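PDB 3PGB: amine oxidase from Emericella nidulans, which probably oxidises primary amines to aldehydes, with release of ammonia and hydrogen peroxide, using a copper ion and a topaquinone cofactor in each subunit. Local coordinates for residues Ala412-Leu415 with Leu416-Tyr419; Val347-Met350 with Asp351-Phe354; Val699-Thr702 with Gly703-Pro706. All blocks are in the same frame, centred on the assembly; numbering follows the deposited sequence.

Interaction 1. Residues Ala412-Leu415 with Leu416-Tyr419; sequences AFEL and LKGY
Glu414 and Lys417 reach toward each other by complementary torsions: the glutamate runs out straight, with CG opposite the backbone N (chi1 176°), whereas the lysine swings CG away from its own carbonyl carbon and bends only at its last torsion (chi4 127°). Their side chains cross at a slant above an extended stretch of loop that runs into a type II beta turn, Leu416 to Tyr419, in the enzyme domain of the copper amine oxidase. The charged ends make a long salt bridge, with Glu414 OE2 3.7 Å from Lys417 NZ. Each end is also held elsewhere: OE1 accepts a hydrogen bond from the backbone N of Gly775, and NZ forms a salt bridge with Asp443, while Lys417 also makes a cation-pi contact with Tyr427. A long, flexible lysine suits this place because one ammonium group can serve both acids.

Beneath the pair, Leu415 O and Lys417 N are 3.4 Å apart, poorly aligned for a direct bond. A water mends the gap, donating to Leu415 O at 3.0 Å and accepting from Lys417 N at 2.9 Å. The two leucines between the charged residues serve different surroundings. Leu415 packs on Cys446 and Val478 within its own chain, and Leu416 meets Val467 of the second subunit, as apolar residues at buried positions should.

The turn itself is closed by Tyr419 N donating to Leu416 O at 3.2 Å. Gly418 takes its third position with a positive phi of 85°, where a side chain would jam against the preceding carbonyl oxygen. That same oxygen, Lys417 O, lies in the plane of the Tyr419 ring, facing its edge 3.6 Å from CD1.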
loop_
_atom_site.group_PDB
_atom_site.type_symbol
_atom_site.label_atom_id
_atom_site.label_comp_id
_atom_site.label_asym_id
_atom_site.label_seq_id
_atom_site.Cartn_x
_atom_site.Cartn_y
_atom_site.Cartn_z
ATOM N N ALA A 412 -7.289 17.181 17.800
ATOM C CA ALA A 412 -6.352 17.409 16.702
ATOM C C ALA A 412 -5.205 18.300 17.203
ATOM O O ALA A 412 -5.055 19.438 16.764
ATOM C CB ALA A 412 -7.063 18.047 15.517
ATOM N N PHE A 413 -4.401 17.763 18.120
ATOM C CA PHE A 413 -3.378 18.532 18.823
ATOM C C PHE A 413 -2.255 19.020 17.906
ATOM O O PHE A 413 -2.132 18.585 16.767
ATOM C CB PHE A 413 -2.758 17.695 19.942
ATOM C CG PHE A 413 -3.729 17.286 21.013
ATOM C CD1 PHE A 413 -4.486 18.236 21.687
ATOM C CD2 PHE A 413 -3.870 15.947 21.365
ATOM C CE1 PHE A 413 -5.376 17.856 22.688
ATOM C CE2 PHE A 413 -4.756 15.560 22.366
ATOM C CZ PHE A 413 -5.507 16.510 23.027
ATOM N N GLU A 414 -1.436 19.931 18.422
ATOM C CA GLU A 414 -0.283 20.442 17.680
ATOM C C GLU A 414 0.657 19.285 17.330
ATOM O O GLU A 414 0.875 18.391 18.142
ATOM C CB GLU A 414 0.446 21.512 18.506
ATOM C CG GLU A 414 1.731 22.074 17.879
ATOM C CD GLU A 414 2.288 23.276 18.637
ATOM O OE1 GLU A 414 1.891 23.496 19.805
ATOM O OE2 GLU A 414 3.136 23.995 18.070
ATOM N N LEU A 415 1.191 19.310 16.113
ATOM C CA LEU A 415 2.095 18.268 15.627
ATOM C C LEU A 415 3.526 18.535 16.088
ATOM O O LEU A 415 3.915 19.687 16.286
ATOM C CB LEU A 415 2.048 18.217 14.099
ATOM C CG LEU A 415 0.663 17.977 13.494
ATOM C CD1 LEU A 415 0.728 17.981 11.977
ATOM C CD2 LEU A 415 0.082 16.662 13.996
ATOM N N LEU A 416 4.308 17.475 16.270
ATOM C CA LEU A 416 5.734 17.638 16.529
ATOM C C LEU A 416 6.422 17.860 15.194
ATOM O O LEU A 416 6.436 16.976 14.336
ATOM C CB LEU A 416 6.325 16.420 17.239
ATOM C CG LEU A 416 5.816 16.127 18.654
ATOM C CD1 LEU A 416 6.684 15.064 19.306
ATOM C CD2 LEU A 416 5.790 17.381 19.529
ATOM N N LYS A 417 6.985 19.052 15.021
ATOM C CA LYS A 417 7.610 19.431 13.757
ATOM C C LYS A 417 8.857 18.603 13.519
ATOM O O LYS A 417 9.617 18.351 14.442
ATOM C CB LYS A 417 7.946 20.919 13.751
ATOM C CG LYS A 417 6.717 21.796 13.743
ATOM C CD LYS A 417 7.011 23.225 14.147
ATOM C CE LYS A 417 5.764 24.077 14.011
ATOM N NZ LYS A 417 5.462 24.812 15.261
ATOM N N GLY A 418 9.037 18.156 12.281
ATOM C CA GLY A 418 10.153 17.286 11.921
ATOM C C GLY A 418 9.896 15.807 12.170
ATOM O O GLY A 418 10.655 14.965 11.690
ATOM N N TYR A 419 8.834 15.479 12.913
ATOM C CA TYR A 419 8.516 14.093 13.240
ATOM C C TYR A 419 7.178 13.674 12.641
ATOM O O TYR A 419 7.120 12.742 11.846
ATOM C CB TYR A 419 8.553 13.882 14.759
ATOM C CG TYR A 419 9.969 13.853 15.303
ATOM C CD1 TYR A 419 10.717 15.021 15.401
ATOM C CD2 TYR A 419 10.573 12.657 15.687
ATOM C CE1 TYR A 419 12.019 15.003 15.879
ATOM C CE2 TYR A 419 11.879 12.632 16.173
ATOM C CZ TYR A 419 12.593 13.812 16.264
ATOM O OH TYR A 419 13.887 13.816 16.734
HETATM O O HOH W 1 6.467 21.051 17.008
#

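Interaction 2. Residues Val347-Met350 with Asp351-Phe354; sequences VTWM and DFSF
Trp349 O accepts a hydrogen bond from Phe352 N at 2.8 Å, with an N-H...O angle of 160°, and Trp349 N returns the gesture to Phe352 O at 2.9 Å. Two residues further from the turn, Val347 and Phe354 repeat the exchange, each N to the other's O at 3.0 Å. Between these hydrogen-bonded pairs lies the non-hydrogen-bonded pair Thr348 and Ser353, whose short side chains suit their close backbones: Thr348 CG2 rests against Ser353 CB.

The whole is a beta hairpin with a two-residue loop, Met350-Asp351, closed by a type II' turn from Trp349 to Phe352, that joins strand 346-349 to strand 352-359 in the enzyme domain. Met350 takes the positive phi (55°) of the turn's second position, one that glycine adopts more easily. Its CG lies 3.4 Å above the plane of the Trp349 ring, over the centre, and Trp349 also stacks with Phe473 and donates from NE1 to Glu449.

On the hairpin face that carries Val347, Trp349, Phe352 and Phe354, bulky groups fill the interior. Trp349 and Phe352 lie side by side and meet rim to rim, with CZ3 of the tryptophan 3.6 Å from CD2 of the phenylalanine and the planes only 20° apart. Phe354 CG lies between its own backbone N and carbonyl carbon, which brings the ring alongside Val347, whose CB sits over one face in a CH-pi contact 4.0 Å from the ring centroid. At the turn, Asp351 turns its CB away from the 347-350 arm, although OD2 stays 3.5 Å from Met350 C; OD1 forms a salt bridge with Lys372.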
loop_
_atom_site.group_PDB
_atom_site.type_symbol
_atom_site.label_atom_id
_atom_site.label_comp_id
_atom_site.label_asym_id
_atom_site.label_seq_id
_atom_site.Cartn_x
_atom_site.Cartn_y
_atom_site.Cartn_z
ATOM N N VAL A 347 -5.825 26.294 -0.837
ATOM C CA VAL A 347 -4.521 25.792 -1.242
ATOM C C VAL A 347 -4.513 25.514 -2.736
ATOM O O VAL A 347 -5.486 24.982 -3.267
ATOM C CB VAL A 347 -4.203 24.477 -0.504
ATOM C CG1 VAL A 347 -2.868 23.886 -0.973
ATOM C CG2 VAL A 347 -4.209 24.701 1.004
ATOM N N THR A 348 -3.422 25.873 -3.410
ATOM C CA THR A 348 -3.175 25.383 -4.769
ATOM C C THR A 348 -1.783 24.773 -4.860
ATOM O O THR A 348 -0.821 25.320 -4.327
ATOM C CB THR A 348 -3.347 26.475 -5.871
ATOM O OG1 THR A 348 -2.160 27.269 -5.980
ATOM C CG2 THR A 348 -4.551 27.373 -5.585
ATOM N N TRP A 349 -1.696 23.624 -5.526
ATOM C CA TRP A 349 -0.430 22.952 -5.784
ATOM C C TRP A 349 -0.444 22.434 -7.221
ATOM O O TRP A 349 -1.247 21.573 -7.571
ATOM C CB TRP A 349 -0.209 21.805 -4.786
ATOM C CG TRP A 349 0.972 20.910 -5.113
ATOM C CD1 TRP A 349 2.284 21.164 -4.864
ATOM C CD2 TRP A 349 0.927 19.625 -5.748
ATOM N NE1 TRP A 349 3.064 20.119 -5.303
ATOM C CE2 TRP A 349 2.253 19.161 -5.849
ATOM C CE3 TRP A 349 -0.107 18.819 -6.238
ATOM C CZ2 TRP A 349 2.574 17.934 -6.424
ATOM C CZ3 TRP A 349 0.213 17.599 -6.811
ATOM C CH2 TRP A 349 1.544 17.166 -6.896
ATOM N N MET A 350 0.438 22.986 -8.052
ATOM C CA MET A 350 0.568 22.565 -9.443
ATOM C C MET A 350 -0.804 22.669 -10.124
ATOM O O MET A 350 -1.365 23.762 -10.202
ATOM C CB MET A 350 1.158 21.145 -9.500
ATOM C CG MET A 350 2.466 20.996 -8.736
ATOM S SD MET A 350 3.830 21.814 -9.579
ATOM C CE MET A 350 4.931 22.146 -8.200
ATOM N N ASP A 351 -1.359 21.546 -10.578
ATOM C CA ASP A 351 -2.665 21.526 -11.239
ATOM C C ASP A 351 -3.855 21.365 -10.289
ATOM O O ASP A 351 -4.996 21.358 -10.750
ATOM C CB ASP A 351 -2.705 20.387 -12.257
ATOM C CG ASP A 351 -1.753 20.600 -13.416
ATOM O OD1 ASP A 351 -1.643 19.693 -14.254
ATOM O OD2 ASP A 351 -1.128 21.670 -13.501
ATOM N N PHE A 352 -3.596 21.240 -8.987
ATOM C CA PHE A 352 -4.638 20.980 -7.990
ATOM C C PHE A 352 -4.984 22.222 -7.182
ATOM O O PHE A 352 -4.139 23.093 -6.960
ATOM C CB PHE A 352 -4.179 19.905 -6.999
ATOM C CG PHE A 352 -4.231 18.506 -7.535
ATOM C CD1 PHE A 352 -5.408 17.774 -7.484
ATOM C CD2 PHE A 352 -3.102 17.911 -8.065
ATOM C CE1 PHE A 352 -5.463 16.477 -7.967
ATOM C CE2 PHE A 352 -3.151 16.617 -8.548
ATOM C CZ PHE A 352 -4.336 15.900 -8.497
ATOM N N SER A 353 -6.229 22.287 -6.724
ATOM C CA SER A 353 -6.647 23.301 -5.755
ATOM C C SER A 353 -7.775 22.749 -4.908
ATOM O O SER A 353 -8.504 21.857 -5.354
ATOM C CB SER A 353 -7.098 24.590 -6.451
ATOM O OG SER A 353 -8.297 24.392 -7.182
ATOM N N PHE A 354 -7.919 23.275 -3.693
ATOM C CA PHE A 354 -9.008 22.867 -2.813
ATOM C C PHE A 354 -9.152 23.811 -1.630
ATOM O O PHE A 354 -8.234 24.575 -1.324
ATOM C CB PHE A 354 -8.785 21.437 -2.309
ATOM C CG PHE A 354 -7.500 21.246 -1.551
ATOM C CD1 PHE A 354 -6.358 20.829 -2.200
ATOM C CD2 PHE A 354 -7.442 21.486 -0.185
ATOM C CE1 PHE A 354 -5.173 20.651 -1.506
ATOM C CE2 PHE A 354 -6.257 21.313 0.521
ATOM C CZ PHE A 354 -5.122 20.889 -0.142
#

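Interaction 3. Residues Val699-Thr702 with Gly703-Pro706; sequences VPHT and GDLP
The short 3-10 turn that follows the copper ligand His698 belongs to the second shell of the metal site. Asp704 is its hub. Its OD2 accepts from His701 N at 2.9 Å, on the anti side of the carboxylate, while its OD1 takes hydrogen bonds from His698 NE2 and Thr708 OG1, so that the aspartate both ties the turn together and probably helps to orient the ligand. Pro700 CB sits 3.7 Å from Asp704 OD2, and proline, having no N-H to satisfy, suits this buried bend.

The backbone closes in 3-10 fashion: Asp704 N donates to His701 O at 2.9 Å and Leu705 N to Thr702 O at 3.0 Å. With chi1 at 76°, the His701 ring leans over Gly703, whose CA lies 3.8 Å from the ring centroid in a CH-pi contact. Glycine suits the place, for the ring lies where a side chain at this residue would begin.

The second subunit supplies further partners: His701 ND1 accepts a hydrogen bond from Asn723 N and Thr702 OG1 donates one to Leu725 O, both of that chain. Between strand 686-698 and strand 714-722, the turn rests Thr702 and Leu705 on Ile523 of strand 522-524.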
loop_
_atom_site.group_PDB
_atom_site.type_symbol
_atom_site.label_atom_id
_atom_site.label_comp_id
_atom_site.label_asym_id
_atom_site.label_seq_id
_atom_site.Cartn_x
_atom_site.Cartn_y
_atom_site.Cartn_z
ATOM N N VAL A 699 -5.835 -7.648 15.529
ATOM C CA VAL A 699 -5.671 -8.564 16.646
ATOM C C VAL A 699 -4.287 -8.304 17.238
ATOM O O VAL A 699 -3.315 -8.938 16.837
ATOM C CB VAL A 699 -5.793 -10.036 16.193
ATOM C CG1 VAL A 699 -5.744 -10.969 17.403
ATOM C CG2 VAL A 699 -7.080 -10.243 15.407
ATOM N N PRO A 700 -4.189 -7.358 18.192
ATOM C CA PRO A 700 -2.881 -6.940 18.675
ATOM C C PRO A 700 -2.031 -8.069 19.241
ATOM O O PRO A 700 -2.531 -8.891 20.023
ATOM C CB PRO A 700 -3.225 -5.937 19.779
ATOM C CG PRO A 700 -4.541 -5.439 19.420
ATOM C CD PRO A 700 -5.257 -6.634 18.902
ATOM N N HIS A 701 -0.755 -8.082 18.840
ATOM C CA HIS A 701 0.235 -9.017 19.359
ATOM C C HIS A 701 1.243 -8.281 20.252
ATOM O O HIS A 701 1.052 -7.106 20.573
ATOM C CB HIS A 701 0.917 -9.777 18.203
ATOM C CG HIS A 701 1.930 -8.977 17.437
ATOM N ND1 HIS A 701 3.276 -9.278 17.449
ATOM C CD2 HIS A 701 1.792 -7.917 16.606
ATOM C CE1 HIS A 701 3.926 -8.428 16.676
ATOM N NE2 HIS A 701 3.049 -7.590 16.154
ATOM N N THR A 702 2.314 -8.973 20.642
ATOM C CA THR A 702 3.301 -8.421 21.566
ATOM C C THR A 702 3.995 -7.175 21.015
ATOM O O THR A 702 4.432 -6.314 21.776
ATOM C CB THR A 702 4.376 -9.469 21.932
ATOM O OG1 THR A 702 4.959 -10.004 20.729
ATOM C CG2 THR A 702 3.771 -10.595 22.766
ATOM N N GLY A 703 4.092 -7.084 19.692
ATOM C CA GLY A 703 4.659 -5.916 19.029
ATOM C C GLY A 703 3.775 -4.680 19.068
ATOM O O GLY A 703 4.173 -3.611 18.611
ATOM N N ASP A 704 2.562 -4.819 19.589
ATOM C CA ASP A 704 1.723 -3.659 19.866
ATOM C C ASP A 704 2.004 -3.068 21.254
ATOM O O ASP A 704 1.366 -2.098 21.649
ATOM C CB ASP A 704 0.247 -4.030 19.707
ATOM C CG ASP A 704 -0.121 -4.284 18.258
ATOM O OD1 ASP A 704 -0.400 -3.296 17.553
ATOM O OD2 ASP A 704 -0.123 -5.451 17.823
ATOM N N LEU A 705 2.961 -3.650 21.979
ATOM C CA LEU A 705 3.413 -3.117 23.259
ATOM C C LEU A 705 4.741 -2.386 23.071
ATOM O O LEU A 705 5.670 -2.941 22.485
ATOM C CB LEU A 705 3.617 -4.246 24.268
ATOM C CG LEU A 705 2.418 -5.143 24.558
ATOM C CD1 LEU A 705 2.841 -6.251 25.509
ATOM C CD2 LEU A 705 1.265 -4.342 25.131
ATOM N N PRO A 706 4.848 -1.143 23.566
ATOM C CA PRO A 706 3.856 -0.336 24.287
ATOM C C PRO A 706 2.766 0.265 23.386
ATOM O O PRO A 706 1.639 0.488 23.841
ATOM C CB PRO A 706 4.708 0.777 24.897
ATOM C CG PRO A 706 5.821 0.950 23.885
ATOM C CD PRO A 706 6.135 -0.434 23.431
#

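Overall arrangement
Following the chain from the N terminus, residues 347-354 come first, then 412-419, then 699-706. Each contact closes only its own local turn, and the three stand in series, with none nesting in or crossing another. Interaction 2 joins strands 346-349 and 352-359 early in the enzyme domain. Interaction 1 shapes the loop between strands 400-402 and 426-434, its centre about 23 Å from that of interaction 2. Interaction 3 follows strand 686-698 near the copper, with its centre about 24 Å from that of interaction 1 and 40 Å from that of interaction 2. No two touch, yet all three lie in the enzyme domain and reach the second subunit, linking separate parts of the fold to the dimer interface.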